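PDB 1W5R: arylamine n-acetyltransferase from Mycobacterium smegmatis, which catalyses, in its native form, transfer of an acetyl group from acetyl-coenzyme A to arylamines. Local coordinates for residues L55-E58 / A59-K63; P188-D191 / L192-G195; Q269-V272 / A273-D277. The protein carries 1 engineered substitution. All coordinates share one frame; numbering follows the deposited sequence.

In the fold
Interactions 1 and 2 form the opening turns of helices 57-66 and 189-201, which meet at their N-terminal ends; their centres lie about 14 Å apart. A probable hydrogen bond from Leu-55 N to Glu-193 OE2 (2.8 Å) joins them, with Leu-55 CD1 packing on Leu-192 C at 3.7 Å. Interaction 1 packs on helix 73-87, which in arylamine N-acetyltransferases begins at the catalytic cysteine, replaced by glutamine in this engineered protein; interaction 2 reaches that helix through a weak hydrogen bond from Arg-189 NH1 to Tyr-82 OH. Phe-61 packs against the same helix, and Lys-63 pairs with its Glu-75. Interaction 3, in helix 268-274, stands apart: its centre is about 27 Å from that of interaction 1 and about 30 Å from that of interaction 2, and it touches neither.

Interaction 1 of 3, residues L55-E58 / A59-K63; sequences LSAE and ALFAK
Ser-56 reaches forward to Ala-59 and caps the first turn of helix 57-66. Its OG is set between the backbone N and the carbonyl carbon (chi1 68°), where it accepts the N-H of Ala-59 at 3.2 Å in a fairly straight bond; the same hydroxyl is also bonded to the carboxylate of Asp-54, which ties the cap to the preceding loop. Ser-56 O meanwhile takes the N-H of Leu-60 at 3.0 Å, so backbone and side chain of one residue satisfy two amides of the opening turn.

The tightly packed side faces the protein. Phe-61 N donates to Ala-57 O at 2.9 Å; that oxygen also lies in the ring plane at the edge of Phe-61, 3.1 Å from CD1. The ring is walled by Leu-79 and Val-83 of helix 73-87 and by Leu-8 and Tyr-11 of helix 8-14. Leu-55 CD2 and Leu-60 CD2 are in plain apolar contact at 4.2 Å, while the other methyl of Leu-60, CD1, lies 3.6 Å from Leu-55 O. On the solvent side the backbone bond from Ala-62 N to Glu-58 O (3.1 Å) holds the turn, but the exposed Glu-58 side chain stretches outward, its carboxylate remote from residues 59-63.

The Leu-55/Leu-60 contact between N' and N4 is a hydrophobic staple, set beside the Ser-56 N-cap at this helix N-terminus.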
# COMPACT_ATOMS: atom_id res chain seq x y z
N LEU A 55 -0.74 -13.96 33.71
CA LEU A 55 -1.86 -14.21 32.81
C LEU A 55 -3.20 -14.35 33.55
O LEU A 55 -4.15 -14.96 33.04
CB LEU A 55 -1.57 -15.43 31.92
CG LEU A 55 -0.30 -15.29 31.05
CD1 LEU A 55 -0.07 -16.59 30.28
CD2 LEU A 55 -0.33 -14.10 30.09
N SER A 56 -3.26 -13.80 34.76
CA SER A 56 -4.51 -13.73 35.50
C SER A 56 -5.53 -12.83 34.81
O SER A 56 -5.16 -11.95 34.03
CB SER A 56 -4.24 -13.19 36.91
OG SER A 56 -3.85 -11.83 36.88
N ALA A 57 -6.81 -13.04 35.09
CA ALA A 57 -7.83 -12.18 34.54
C ALA A 57 -7.60 -10.71 34.92
O ALA A 57 -7.78 -9.81 34.11
CB ALA A 57 -9.23 -12.64 34.97
N GLU A 58 -7.23 -10.47 36.18
CA GLU A 58 -7.00 -9.11 36.66
C GLU A 58 -5.97 -8.39 35.80
O GLU A 58 -6.20 -7.25 35.37
CB GLU A 58 -6.56 -9.11 38.14
CG GLU A 58 -6.06 -7.75 38.63
CD GLU A 58 -5.82 -7.70 40.14
OE1 GLU A 58 -5.79 -8.76 40.81
OE2 GLU A 58 -5.65 -6.57 40.66
N ALA A 59 -4.85 -9.06 35.55
CA ALA A 59 -3.77 -8.48 34.77
C ALA A 59 -4.20 -8.25 33.33
O ALA A 59 -3.92 -7.20 32.76
CB ALA A 59 -2.57 -9.37 34.81
N LEU A 60 -4.87 -9.23 32.73
CA LEU A 60 -5.20 -9.13 31.30
C LEU A 60 -6.32 -8.12 31.00
O LEU A 60 -6.25 -7.38 30.01
CB LEU A 60 -5.51 -10.51 30.73
CG LEU A 60 -4.34 -11.50 30.81
CD1 LEU A 60 -4.73 -12.83 30.16
CD2 LEU A 60 -3.07 -10.91 30.17
N PHE A 61 -7.34 -8.08 31.86
CA PHE A 61 -8.38 -7.06 31.72
C PHE A 61 -7.79 -5.66 31.93
O PHE A 61 -8.07 -4.74 31.17
CB PHE A 61 -9.53 -7.31 32.71
CG PHE A 61 -10.58 -8.28 32.23
CD1 PHE A 61 -10.40 -9.66 32.38
CD2 PHE A 61 -11.77 -7.82 31.65
CE1 PHE A 61 -11.39 -10.58 31.95
CE2 PHE A 61 -12.77 -8.73 31.22
CZ PHE A 61 -12.57 -10.10 31.37
N ALA A 62 -6.93 -5.52 32.94
CA ALA A 62 -6.35 -4.22 33.22
C ALA A 62 -5.59 -3.66 32.01
O ALA A 62 -5.76 -2.50 31.64
CB ALA A 62 -5.46 -4.28 34.45
N LYS A 63 -4.78 -4.50 31.37
CA LYS A 63 -3.98 -4.04 30.24
C LYS A 63 -4.77 -3.91 28.93
O LYS A 63 -4.76 -2.86 28.30
CB LYS A 63 -2.77 -4.95 30.03
CG LYS A 63 -1.88 -4.50 28.89
CD LYS A 63 -0.71 -5.44 28.67
CE LYS A 63 0.10 -5.05 27.46
NZ LYS A 63 1.24 -5.97 27.23

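Interaction 2 of 3, residues P188-D191 / L192-G195; sequences PRID and LEVG
Arg-189 and Glu-193 face each other one turn apart, an i, i+4 pair on the N-terminal turn of helix 189-201, which Pro-188 precedes as N-cap.

Their salt bridge is a long one: NE of Arg-189 is 3.7 Å from OE2 of Glu-193, with the oxygen well out of the guanidinium plane, so no N-H points at it and the attraction is purely electrostatic. The two flat groups are inclined by 36°. OE2 instead takes the backbone N-H of Leu-55, while Arg-189 NH1 makes a weak bond to Tyr-82 OH.

Backbone hydrogen bonds run from i+4 to i. The first, Leu-192 N to Pro-188 O, is weak at 3.4 Å; Glu-193 N to Arg-189 O tightens to 2.8 Å, and Val-194 and Gly-195 continue the series.

Carbon-oxygen packing completes the contact. Val-194 CG2 sits 3.3 Å from Ile-190 O. In Ile-190, CG1 is anti to the backbone N (chi1 -172°) and the turn at chi2 (61°) then sets CD1 3.7 Å from Glu-193 OE1.

Water closes the gap between the charged groups: lying in the guanidinium plane, it accepts from Arg-189 NE at 3.1 Å and donates to Glu-193 OE1 at 2.8 Å.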
# COMPACT_ATOMS: atom_id res chain seq x y z
N PRO A 188 -2.68 -25.85 32.53
CA PRO A 188 -2.94 -24.95 33.63
C PRO A 188 -2.29 -23.60 33.38
O PRO A 188 -1.30 -23.50 32.62
CB PRO A 188 -2.25 -25.64 34.81
CG PRO A 188 -1.11 -26.37 34.20
CD PRO A 188 -1.61 -26.82 32.83
N ARG A 189 -2.80 -22.57 34.06
CA ARG A 189 -2.31 -21.21 33.83
C ARG A 189 -0.80 -21.09 34.02
O ARG A 189 -0.13 -20.41 33.24
CB ARG A 189 -3.05 -20.20 34.71
CG ARG A 189 -2.65 -18.77 34.41
CD ARG A 189 -3.56 -17.79 35.11
NE ARG A 189 -3.29 -17.70 36.54
CZ ARG A 189 -4.17 -17.26 37.43
NH1 ARG A 189 -5.39 -16.89 37.05
NH2 ARG A 189 -3.84 -17.20 38.71
N ILE A 190 -0.27 -21.75 35.04
CA ILE A 190 1.16 -21.64 35.30
C ILE A 190 2.03 -22.10 34.12
O ILE A 190 3.09 -21.52 33.86
CB ILE A 190 1.57 -22.35 36.63
CG1 ILE A 190 3.04 -22.05 36.98
CG2 ILE A 190 1.34 -23.85 36.56
CD1 ILE A 190 3.35 -20.59 37.21
N ASP A 191 1.60 -23.15 33.42
CA ASP A 191 2.38 -23.65 32.28
C ASP A 191 2.34 -22.64 31.12
O ASP A 191 3.31 -22.51 30.38
CB ASP A 191 1.87 -25.01 31.79
CG ASP A 191 2.15 -26.15 32.77
OD1 ASP A 191 2.76 -25.89 33.83
OD2 ASP A 191 1.76 -27.30 32.45
N LEU A 192 1.21 -21.97 30.96
CA LEU A 192 1.11 -20.86 30.00
C LEU A 192 2.01 -19.69 30.42
O LEU A 192 2.65 -19.07 29.58
CB LEU A 192 -0.35 -20.40 29.88
CG LEU A 192 -1.33 -21.48 29.40
CD1 LEU A 192 -2.73 -20.90 29.34
CD2 LEU A 192 -0.91 -22.02 28.03
N GLU A 193 2.05 -19.40 31.72
CA GLU A 193 2.90 -18.33 32.23
C GLU A 193 4.39 -18.62 32.03
O GLU A 193 5.16 -17.69 31.77
CB GLU A 193 2.56 -18.04 33.70
CG GLU A 193 1.24 -17.27 33.81
CD GLU A 193 0.71 -17.07 35.22
OE1 GLU A 193 1.07 -17.82 36.15
OE2 GLU A 193 -0.11 -16.15 35.39
N VAL A 194 4.82 -19.88 32.14
CA VAL A 194 6.22 -20.25 31.89
C VAL A 194 6.55 -20.02 30.40
O VAL A 194 7.60 -19.48 30.04
CB VAL A 194 6.50 -21.71 32.33
CG1 VAL A 194 7.84 -22.22 31.84
CG2 VAL A 194 6.39 -21.83 33.86
N GLY A 195 5.64 -20.42 29.52
CA GLY A 195 5.80 -20.16 28.09
C GLY A 195 5.87 -18.67 27.82
O GLY A 195 6.74 -18.20 27.08
O HOH W 1 -0.80 -18.69 38.05

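Interaction 3 of 3, residues Q269-V272 / A273-D277; sequences QARV and AEVLD
Arg-271 and Glu-274 form a hydrogen-bonded salt bridge one turn apart: NH1 donates to OE1 at 2.9 Å, approaching the oxygen nearly along its C-O axis. The acid comes to the edge of the guanidinium, not far from its plane, and the carboxylate is turned almost perpendicular, 84° between the two planes. A bend in the arginine chain (chi2 55°) carries the guanidinium forward, toward the C-terminal end of the helix, and also brings Arg-271 CD within 3.3 Å of the same OE1. NE of Arg-271 is held by Leu-47 O, so two separate acceptors fix the rotation of the group.

The backbone bonds change character along the segment. Ala-273 N donates to Gln-269 O at 3.0 Å in ordinary i+4 fashion. Glu-274 N is shared weakly between Ala-270 O and Arg-271 O. Val-275 N then turns to Val-272 O at 3.1 Å, an i+3 bond.

Packing surrounds this polar framework. Val-275 CG1 lies 3.7 Å above one face of the Arg-271 guanidinium, offset toward its rim, and thus flanks the flat group while Glu-274 takes its edge. Val-272 CG1 and Leu-276 CD2 are in looser apolar contact at 4.3 Å, and Leu-276 CD2 also approaches Val-272 O at 3.5 Å. Val-272 further packs on Val-248 and Leu-249 of helix 245-255.

The salt bridge lies across the last turn of the helix, and it is the change from i+4 to i+3 backbone bonding that marks this turn as a helix C-terminus unwinding into the C-terminal tail.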
# COMPACT_ATOMS: atom_id res chain seq x y z
N GLN A 269 10.25 5.61 21.08
CA GLN A 269 10.65 5.98 19.74
C GLN A 269 12.06 5.49 19.43
O GLN A 269 12.31 4.95 18.35
CB GLN A 269 10.52 7.50 19.52
CG GLN A 269 10.41 7.89 18.04
CD GLN A 269 10.45 9.38 17.81
OE1 GLN A 269 9.43 10.01 17.55
NE2 GLN A 269 11.64 9.97 17.91
N ALA A 270 12.99 5.65 20.38
CA ALA A 270 14.37 5.20 20.21
C ALA A 270 14.49 3.68 20.10
O ALA A 270 15.30 3.18 19.34
CB ALA A 270 15.27 5.73 21.34
N ARG A 271 13.67 2.94 20.85
CA ARG A 271 13.74 1.50 20.78
C ARG A 271 13.14 0.98 19.47
O ARG A 271 13.66 0.05 18.86
CB ARG A 271 13.03 0.87 21.98
CG ARG A 271 12.97 -0.65 21.97
CD ARG A 271 14.34 -1.33 21.86
NE ARG A 271 14.19 -2.79 21.97
CZ ARG A 271 14.99 -3.69 21.42
NH1 ARG A 271 16.04 -3.33 20.69
NH2 ARG A 271 14.71 -4.98 21.60
N VAL A 272 12.04 1.59 19.05
CA VAL A 272 11.45 1.27 17.75
C VAL A 272 12.46 1.53 16.62
O VAL A 272 12.56 0.75 15.68
CB VAL A 272 10.13 2.02 17.56
CG1 VAL A 272 9.63 1.90 16.13
CG2 VAL A 272 9.09 1.46 18.51
N ALA A 273 13.25 2.61 16.74
CA ALA A 273 14.28 2.88 15.74
C ALA A 273 15.25 1.71 15.58
O ALA A 273 15.63 1.36 14.47
CB ALA A 273 15.03 4.16 16.09
N GLU A 274 15.63 1.07 16.69
CA GLU A 274 16.58 -0.05 16.68
C GLU A 274 16.07 -1.27 15.91
O GLU A 274 16.86 -2.07 15.40
CB GLU A 274 16.92 -0.50 18.10
CG GLU A 274 17.78 0.50 18.85
CD GLU A 274 18.10 0.09 20.28
OE1 GLU A 274 17.48 -0.84 20.82
OE2 GLU A 274 19.00 0.72 20.86
N VAL A 275 14.74 -1.40 15.83
CA VAL A 275 14.13 -2.61 15.28
C VAL A 275 13.34 -2.38 13.98
O VAL A 275 12.50 -3.19 13.60
CB VAL A 275 13.26 -3.36 16.34
CG1 VAL A 275 14.12 -3.77 17.53
CG2 VAL A 275 12.08 -2.51 16.78
N LEU A 276 13.62 -1.29 13.27
CA LEU A 276 12.90 -1.03 12.02
C LEU A 276 13.05 -2.19 11.06
O LEU A 276 12.12 -2.52 10.31
CB LEU A 276 13.42 0.26 11.37
CG LEU A 276 13.17 1.56 12.13
CD1 LEU A 276 13.75 2.72 11.33
CD2 LEU A 276 11.69 1.82 12.41
N ASP A 277 14.22 -2.83 11.07
CA ASP A 277 14.54 -3.85 10.08
C ASP A 277 14.87 -5.21 10.67
O ASP A 277 15.54 -6.03 10.05
CB ASP A 277 15.64 -3.35 9.13
CG ASP A 277 15.21 -2.09 8.39
OD1 ASP A 277 14.28 -2.18 7.56
OD2 ASP A 277 15.74 -0.99 8.69